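Local coordinates for type III secretion system effector protein ExoU (Pseudomonas fluorescens, PDB 4QMK), which is a type III secreted effector with a patatin-like phospholipase domain, probably hydrolysing host membrane phospholipids, and is directed to the plasma membrane by a phosphatidylinositol 4,5-bisphosphate-binding domain, at residues 484-489 / 501-506; 508-513 / 554-559. All coordinates share one frame; numbering follows the deposited sequence.

Contact 1. Residues 484-489 / 501-506; sequences DTAIAE and PKLASA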
ATOM      1  N   ASP A 484      -2.369  27.314 -15.385  1.00 34.56           N
ATOM      2  CA  ASP A 484      -1.452  26.338 -14.803  1.00 38.07           C
ATOM      3  C   ASP A 484      -0.399  27.053 -13.944  1.00 38.39           C
ATOM      4  O   ASP A 484      -0.095  26.619 -12.830  1.00 38.83           O
ATOM      5  CB  ASP A 484      -0.762  25.511 -15.887  1.00 40.99           C
ATOM      6  CG  ASP A 484       0.155  24.454 -15.311  1.00 45.15           C
ATOM      7  OD1 ASP A 484      -0.342  23.475 -14.700  1.00 50.84           O
ATOM      8  OD2 ASP A 484       1.367  24.599 -15.462  1.00 49.76           O
ATOM      9  N   THR A 485       0.134  28.156 -14.465  1.00 37.94           N
ATOM     10  CA  THR A 485       1.145  28.919 -13.743  1.00 39.61           C
ATOM     11  C   THR A 485       0.623  29.446 -12.426  1.00 39.96           C
ATOM     12  O   THR A 485       1.297  29.360 -11.408  1.00 43.40           O
ATOM     13  CB  THR A 485       1.687  30.094 -14.577  1.00 41.05           C
ATOM     14  OG1 THR A 485       2.557  29.594 -15.603  1.00 41.22           O
ATOM     15  CG2 THR A 485       2.479  31.068 -13.699  1.00 42.35           C
ATOM     16  N   ALA A 486      -0.572  30.009 -12.431  1.00 37.66           N
ATOM     17  CA  ALA A 486      -1.123  30.538 -11.196  1.00 38.63           C
ATOM     18  C   ALA A 486      -1.292  29.457 -10.129  1.00 40.66           C
ATOM     19  O   ALA A 486      -1.152  29.740  -8.962  1.00 45.17           O
ATOM     20  CB  ALA A 486      -2.431  31.247 -11.464  1.00 37.27           C
ATOM     21  N   ILE A 487      -1.609  28.219 -10.541  1.00 42.43           N
ATOM     22  CA  ILE A 487      -1.750  27.097  -9.619  1.00 40.01           C
ATOM     23  C   ILE A 487      -0.367  26.775  -9.058  1.00 42.12           C
ATOM     24  O   ILE A 487      -0.224  26.600  -7.858  1.00 45.28           O
ATOM     25  CB  ILE A 487      -2.283  25.815 -10.298  1.00 41.56           C
ATOM     26  CG1 ILE A 487      -3.594  26.021 -11.074  1.00 43.25           C
ATOM     27  CG2 ILE A 487      -2.480  24.722  -9.269  1.00 42.75           C
ATOM     28  CD1 ILE A 487      -4.829  26.164 -10.215  1.00 44.95           C
ATOM     29  N   ALA A 488       0.648  26.647  -9.927  1.00 42.34           N
ATOM     30  CA  ALA A 488       2.040  26.442  -9.482  1.00 44.95           C
ATOM     31  C   ALA A 488       2.480  27.503  -8.467  1.00 47.08           C
ATOM     32  O   ALA A 488       3.055  27.166  -7.458  1.00 48.78           O
ATOM     33  CB  ALA A 488       2.996  26.440 -10.670  1.00 45.37           C
ATOM     34  N   GLU A 489       2.178  28.771  -8.744  1.00 50.52           N
ATOM     35  CA  GLU A 489       2.475  29.898  -7.844  1.00 56.27           C
ATOM     36  C   GLU A 489       1.845  29.725  -6.475  1.00 54.71           C
ATOM     37  O   GLU A 489       2.499  29.887  -5.474  1.00 64.33           O
ATOM     38  CB  GLU A 489       1.939  31.225  -8.407  1.00 63.15           C
ATOM     39  CG  GLU A 489       2.432  31.648  -9.799  1.00 68.92           C
ATOM     40  CD  GLU A 489       3.870  32.111  -9.835  1.00 73.35           C
ATOM     41  OE1 GLU A 489       4.455  32.263  -8.741  1.00 89.90           O
ATOM     42  OE2 GLU A 489       4.420  32.311 -10.960  1.00 65.03           O
ATOM     43  N   PRO A 501      -5.546  35.829  -5.772  1.00 54.91           N
ATOM     44  CA  PRO A 501      -5.932  36.847  -6.763  1.00 53.85           C
ATOM     45  C   PRO A 501      -5.481  36.526  -8.205  1.00 51.62           C
ATOM     46  O   PRO A 501      -6.227  36.760  -9.163  1.00 53.80           O
ATOM     47  CB  PRO A 501      -5.256  38.125  -6.260  1.00 56.25           C
ATOM     48  CG  PRO A 501      -4.448  37.746  -5.062  1.00 58.44           C
ATOM     49  CD  PRO A 501      -4.955  36.432  -4.575  1.00 58.47           C
ATOM     50  N   LYS A 502      -4.265  36.026  -8.356  1.00 52.73           N
ATOM     51  CA  LYS A 502      -3.719  35.725  -9.675  1.00 51.83           C
ATOM     52  C   LYS A 502      -4.490  34.565 -10.340  1.00 46.35           C
ATOM     53  O   LYS A 502      -4.600  34.490 -11.566  1.00 44.07           O
ATOM     54  CB  LYS A 502      -2.224  35.425  -9.539  1.00 56.60           C
ATOM     55  CG  LYS A 502      -1.477  35.266 -10.866  1.00 63.76           C
ATOM     56  CD  LYS A 502       0.037  35.150 -10.681  1.00 72.52           C
ATOM     57  CE  LYS A 502       0.697  36.504 -10.454  1.00 79.55           C
ATOM     58  NZ  LYS A 502       2.102  36.322 -10.000  1.00 82.83           N
ATOM     59  N   LEU A 503      -5.054  33.685  -9.525  1.00 42.96           N
ATOM     60  CA  LEU A 503      -5.836  32.558 -10.032  1.00 40.19           C
ATOM     61  C   LEU A 503      -7.247  32.996 -10.463  1.00 37.03           C
ATOM     62  O   LEU A 503      -7.737  32.581 -11.507  1.00 35.05           O
ATOM     63  CB  LEU A 503      -5.928  31.466  -8.964  1.00 41.28           C
ATOM     64  CG  LEU A 503      -6.330  30.109  -9.479  1.00 41.12           C
ATOM     65  CD1 LEU A 503      -5.120  29.560 -10.220  1.00 47.37           C
ATOM     66  CD2 LEU A 503      -6.725  29.169  -8.361  1.00 42.21           C
ATOM     67  N   ALA A 504      -7.906  33.793  -9.635  1.00 37.16           N
ATOM     68  CA  ALA A 504      -9.162  34.418 -10.017  1.00 37.86           C
ATOM     69  C   ALA A 504      -8.951  35.134 -11.329  1.00 36.73           C
ATOM     70  O   ALA A 504      -9.830  35.124 -12.182  1.00 37.47           O
ATOM     71  CB  ALA A 504      -9.618  35.429  -8.976  1.00 39.11           C
ATOM     72  N   SER A 505      -7.803  35.764 -11.497  1.00 36.08           N
ATOM     73  CA  SER A 505      -7.575  36.527 -12.717  1.00 38.46           C
ATOM     74  C   SER A 505      -7.500  35.611 -13.914  1.00 33.67           C
ATOM     75  O   SER A 505      -8.171  35.862 -14.935  1.00 33.87           O
ATOM     76  CB  SER A 505      -6.354  37.472 -12.604  1.00 41.64           C
ATOM     77  OG  SER A 505      -5.985  37.958 -13.888  1.00 43.63           O
ATOM     78  N   ALA A 506      -6.707  34.550 -13.812  1.00 31.87           N
ATOM     79  CA  ALA A 506      -6.658  33.536 -14.895  1.00 30.10           C
ATOM     80  C   ALA A 506      -8.014  32.893 -15.204  1.00 28.28           C
ATOM     81  O   ALA A 506      -8.282  32.600 -16.351  1.00 29.89           O
ATOM     82  CB  ALA A 506      -5.650  32.471 -14.591  1.00 31.71           C
TER
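Ala486 and Leu503 meet where helix 464-491 and helix 501-513 run side by side, with Lys502 covering the outer edge of the contact. The two helices are antiparallel arms of a helical hairpin: the axes of segments 484-489 and 501-506 approach to 8.8 Å at 166°, and the CA atoms of Ala486 and Leu503 lie 5.3 Å apart. Ala486 points its CB at the other helix, where it meets Leu503 CD1 at 3.4 Å; the same methyl also lies 3.9 Å from the backbone O of Lys502. Leu503 reaches across from the flank of its helix. Its CG is anti to the backbone N (chi1 -162°), and chi2 (73°) then brings CD1 between Ala486 CB and the tip of Ile487, whose CD1 is 3.4 Å from Leu503 CD1. The side chains of Ile487 and Leu503 cross obliquely, and both also pack on Leu538 of helix 533-544, which covers this face. On the other side of Ala486, Lys502 sends its chain past the alanine, with CG 4.2 Å from Ala486 CB. A bend at chi3 then turns CE, and the chain lies near Glu489, whose CG is 4.3 Å from Lys502 CD. The charged ends do not touch: Glu489 OE2 and Lys502 NZ are 4.7 Å apart. The chemistry is therefore that of an apolar seam with a charged fringe: methyl groups make the buried contact, while the opposite charges of Glu489 and Lys502 probably add a modest attraction where the hairpin meets solvent.

Contact 2. Residues 508-513 / 554-559; sequences RNLDAL and SKVLTS
Asp511 CG stands anti to its own carbonyl carbon (chi1 -77°) and Ser554 OG anti to its backbone N (chi1 168°), torsions that bring carboxylate and hydroxyl together at the start of helix 555-585. Three hydrogen bonds from segment 554-559 end on the carboxylate. Asp511 OD2 accepts from Lys555 N at 2.7 Å, on the syn side but tilted out of the plane, and fairly straight. Asp511 OD1 takes two donors from opposite faces of the carboxylate plane: Ser554 OG at 2.9 Å, syn but well out of the plane, and Val556 N at 3.0 Å, from above the plane. Ser554 is also the N-cap, its OG accepting a weak bond from Leu557 N at 3.4 Å. Beside these polar groups, Val556 CG2 lies 3.2 Å from Asp511 OD1, while Leu510 CD1 approaches Val556 CG1 more loosely, at 4.4 Å. Leu510 and Val556 both also touch Leu523 of helix 517-526. The short helical segments cross almost perpendicularly, at 88°. Asp511 thus supplements the serine cap from another helix: its carboxylate satisfies two first-turn N-H groups, and its negative charge is probably stabilised by the positive end of the helix dipole.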
ATOM      1  N   ARG A 508     -10.996  34.437 -14.866  1.00 30.52           N
ATOM      2  CA  ARG A 508     -11.732  35.488 -15.516  1.00 32.63           C
ATOM      3  C   ARG A 508     -11.296  35.540 -16.960  1.00 30.86           C
ATOM      4  O   ARG A 508     -12.135  35.662 -17.847  1.00 29.34           O
ATOM      5  CB  ARG A 508     -11.507  36.847 -14.850  1.00 37.17           C
ATOM      6  CG  ARG A 508     -12.258  37.051 -13.541  1.00 42.44           C
ATOM      7  CD  ARG A 508     -12.260  38.537 -13.128  1.00 49.70           C
ATOM      8  NE  ARG A 508     -10.883  39.062 -12.993  1.00 55.16           N
ATOM      9  CZ  ARG A 508     -10.151  38.986 -11.881  1.00 56.02           C
ATOM     10  NH1 ARG A 508     -10.633  38.402 -10.782  1.00 58.12           N
ATOM     11  NH2 ARG A 508      -8.929  39.478 -11.865  1.00 56.24           N
ATOM     12  N   ASN A 509      -9.984  35.452 -17.203  1.00 29.12           N
ATOM     13  CA  ASN A 509      -9.505  35.570 -18.537  1.00 28.63           C
ATOM     14  C   ASN A 509      -9.992  34.456 -19.380  1.00 28.43           C
ATOM     15  O   ASN A 509     -10.616  34.702 -20.421  1.00 27.19           O
ATOM     16  CB  ASN A 509      -7.999  35.733 -18.538  1.00 32.03           C
ATOM     17  CG  ASN A 509      -7.558  37.139 -18.083  1.00 34.62           C
ATOM     18  OD1 ASN A 509      -8.343  38.087 -18.043  1.00 39.62           O
ATOM     19  ND2 ASN A 509      -6.318  37.263 -17.741  1.00 36.54           N
ATOM     20  N   LEU A 510      -9.810  33.206 -18.907  1.00 29.99           N
ATOM     21  CA  LEU A 510     -10.388  32.026 -19.582  1.00 28.25           C
ATOM     22  C   LEU A 510     -11.862  32.174 -19.899  1.00 30.77           C
ATOM     23  O   LEU A 510     -12.278  31.884 -20.998  1.00 32.77           O
ATOM     24  CB  LEU A 510     -10.259  30.770 -18.709  1.00 31.43           C
ATOM     25  CG  LEU A 510      -9.062  29.855 -18.907  1.00 29.58           C
ATOM     26  CD1 LEU A 510      -9.152  28.740 -17.917  1.00 32.10           C
ATOM     27  CD2 LEU A 510      -9.034  29.300 -20.319  1.00 28.01           C
ATOM     28  N   ASP A 511     -12.689  32.601 -18.942  1.00 31.90           N
ATOM     29  CA  ASP A 511     -14.108  32.827 -19.277  1.00 34.03           C
ATOM     30  C   ASP A 511     -14.306  33.826 -20.419  1.00 36.20           C
ATOM     31  O   ASP A 511     -15.200  33.657 -21.230  1.00 39.75           O
ATOM     32  CB  ASP A 511     -14.880  33.364 -18.073  1.00 37.41           C
ATOM     33  CG  ASP A 511     -15.205  32.294 -17.050  1.00 42.42           C
ATOM     34  OD1 ASP A 511     -14.577  31.153 -17.042  1.00 34.61           O
ATOM     35  OD2 ASP A 511     -16.122  32.628 -16.226  1.00 48.32           O
ATOM     36  N   ALA A 512     -13.492  34.894 -20.479  1.00 38.00           N
ATOM     37  CA  ALA A 512     -13.680  35.940 -21.502  1.00 38.26           C
ATOM     38  C   ALA A 512     -13.276  35.446 -22.889  1.00 36.03           C
ATOM     39  O   ALA A 512     -13.708  35.969 -23.917  1.00 38.35           O
ATOM     40  CB  ALA A 512     -12.865  37.175 -21.137  1.00 42.24           C
ATOM     41  N   LEU A 513     -12.427  34.446 -22.919  1.00 32.46           N
ATOM     42  CA  LEU A 513     -11.979  33.887 -24.187  1.00 35.20           C
ATOM     43  C   LEU A 513     -13.141  33.292 -25.035  1.00 33.37           C
ATOM     44  O   LEU A 513     -13.174  33.416 -26.262  1.00 34.43           O
ATOM     45  CB  LEU A 513     -10.935  32.810 -23.895  1.00 36.02           C
ATOM     46  CG  LEU A 513      -9.864  32.676 -24.908  1.00 38.11           C
ATOM     47  CD1 LEU A 513      -9.082  33.943 -24.790  1.00 42.28           C
ATOM     48  CD2 LEU A 513      -8.985  31.477 -24.616  1.00 40.06           C
ATOM     49  N   SER A 554     -16.707  30.988 -11.756  1.00 48.01           N
ATOM     50  CA  SER A 554     -16.063  31.015 -13.059  1.00 40.11           C
ATOM     51  C   SER A 554     -16.934  30.076 -13.914  1.00 42.27           C
ATOM     52  O   SER A 554     -17.252  28.946 -13.490  1.00 48.87           O
ATOM     53  CB  SER A 554     -14.643  30.425 -13.006  1.00 34.58           C
ATOM     54  OG  SER A 554     -14.161  30.206 -14.317  1.00 30.51           O
ATOM     55  N   LYS A 555     -17.324  30.491 -15.101  1.00 40.01           N
ATOM     56  CA  LYS A 555     -18.154  29.639 -15.921  1.00 39.87           C
ATOM     57  C   LYS A 555     -17.419  28.451 -16.465  1.00 36.32           C
ATOM     58  O   LYS A 555     -18.011  27.368 -16.653  1.00 40.40           O
ATOM     59  CB  LYS A 555     -18.804  30.420 -17.032  1.00 43.97           C
ATOM     60  CG  LYS A 555     -19.786  31.397 -16.471  1.00 53.54           C
ATOM     61  CD  LYS A 555     -20.828  31.820 -17.475  1.00 62.21           C
ATOM     62  CE  LYS A 555     -21.953  32.521 -16.727  1.00 68.08           C
ATOM     63  NZ  LYS A 555     -22.896  33.139 -17.693  1.00 80.10           N
ATOM     64  N   VAL A 556     -16.135  28.606 -16.703  1.00 33.50           N
ATOM     65  CA  VAL A 556     -15.351  27.486 -17.206  1.00 30.37           C
ATOM     66  C   VAL A 556     -15.144  26.471 -16.103  1.00 30.98           C
ATOM     67  O   VAL A 556     -15.145  25.272 -16.361  1.00 33.58           O
ATOM     68  CB  VAL A 556     -14.001  27.935 -17.743  1.00 26.95           C
ATOM     69  CG1 VAL A 556     -13.104  26.749 -17.995  1.00 26.85           C
ATOM     70  CG2 VAL A 556     -14.202  28.690 -19.024  1.00 27.45           C
ATOM     71  N   LEU A 557     -14.975  26.941 -14.870  1.00 31.31           N
ATOM     72  CA  LEU A 557     -14.733  26.041 -13.774  1.00 30.64           C
ATOM     73  C   LEU A 557     -15.965  25.217 -13.456  1.00 31.88           C
ATOM     74  O   LEU A 557     -15.890  24.015 -13.330  1.00 33.85           O
ATOM     75  CB  LEU A 557     -14.270  26.789 -12.556  1.00 30.87           C
ATOM     76  CG  LEU A 557     -13.883  25.899 -11.360  1.00 31.42           C
ATOM     77  CD1 LEU A 557     -12.840  24.869 -11.739  1.00 31.66           C
ATOM     78  CD2 LEU A 557     -13.408  26.753 -10.207  1.00 32.45           C
ATOM     79  N   THR A 558     -17.100  25.873 -13.326  1.00 34.55           N
ATOM     80  CA  THR A 558     -18.345  25.179 -13.067  1.00 34.54           C
ATOM     81  C   THR A 558     -18.534  24.073 -14.095  1.00 34.31           C
ATOM     82  O   THR A 558     -19.016  22.986 -13.783  1.00 36.60           O
ATOM     83  CB  THR A 558     -19.520  26.164 -13.221  1.00 36.16           C
ATOM     84  OG1 THR A 558     -19.311  27.240 -12.317  1.00 42.49           O
ATOM     85  CG2 THR A 558     -20.851  25.528 -12.948  1.00 36.46           C
ATOM     86  N   SER A 559     -18.187  24.384 -15.343  1.00 33.70           N
ATOM     87  CA  SER A 559     -18.378  23.472 -16.448  1.00 30.51           C
ATOM     88  C   SER A 559     -17.448  22.298 -16.353  1.00 30.69           C
ATOM     89  O   SER A 559     -17.870  21.151 -16.591  1.00 33.79           O
ATOM     90  CB  SER A 559     -18.117  24.178 -17.732  1.00 28.75           C
ATOM     91  OG  SER A 559     -18.544  23.427 -18.827  1.00 29.16           O
TER

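Helix 501-513 serves both contacts, its first turns in contact 1 and its last in contact 2, with centres 13 Å apart. Contact 1 is the more buried, an antiparallel pairing of neighbours in sequence that relies on small and branched apolar side chains. Contact 2 is partly buried and more distant in sequence; segments 508-513 and 554-559 lie nearly perpendicular, and the contact depends on directional bonds to a helix start. Charge is peripheral in the first and central in the second. Leu483 of helix 464-491 touches both Leu503 and Leu510, consistent with one helical bundle; helix 533-544, which packs on contact 1, also touches Leu557, beside contact 2.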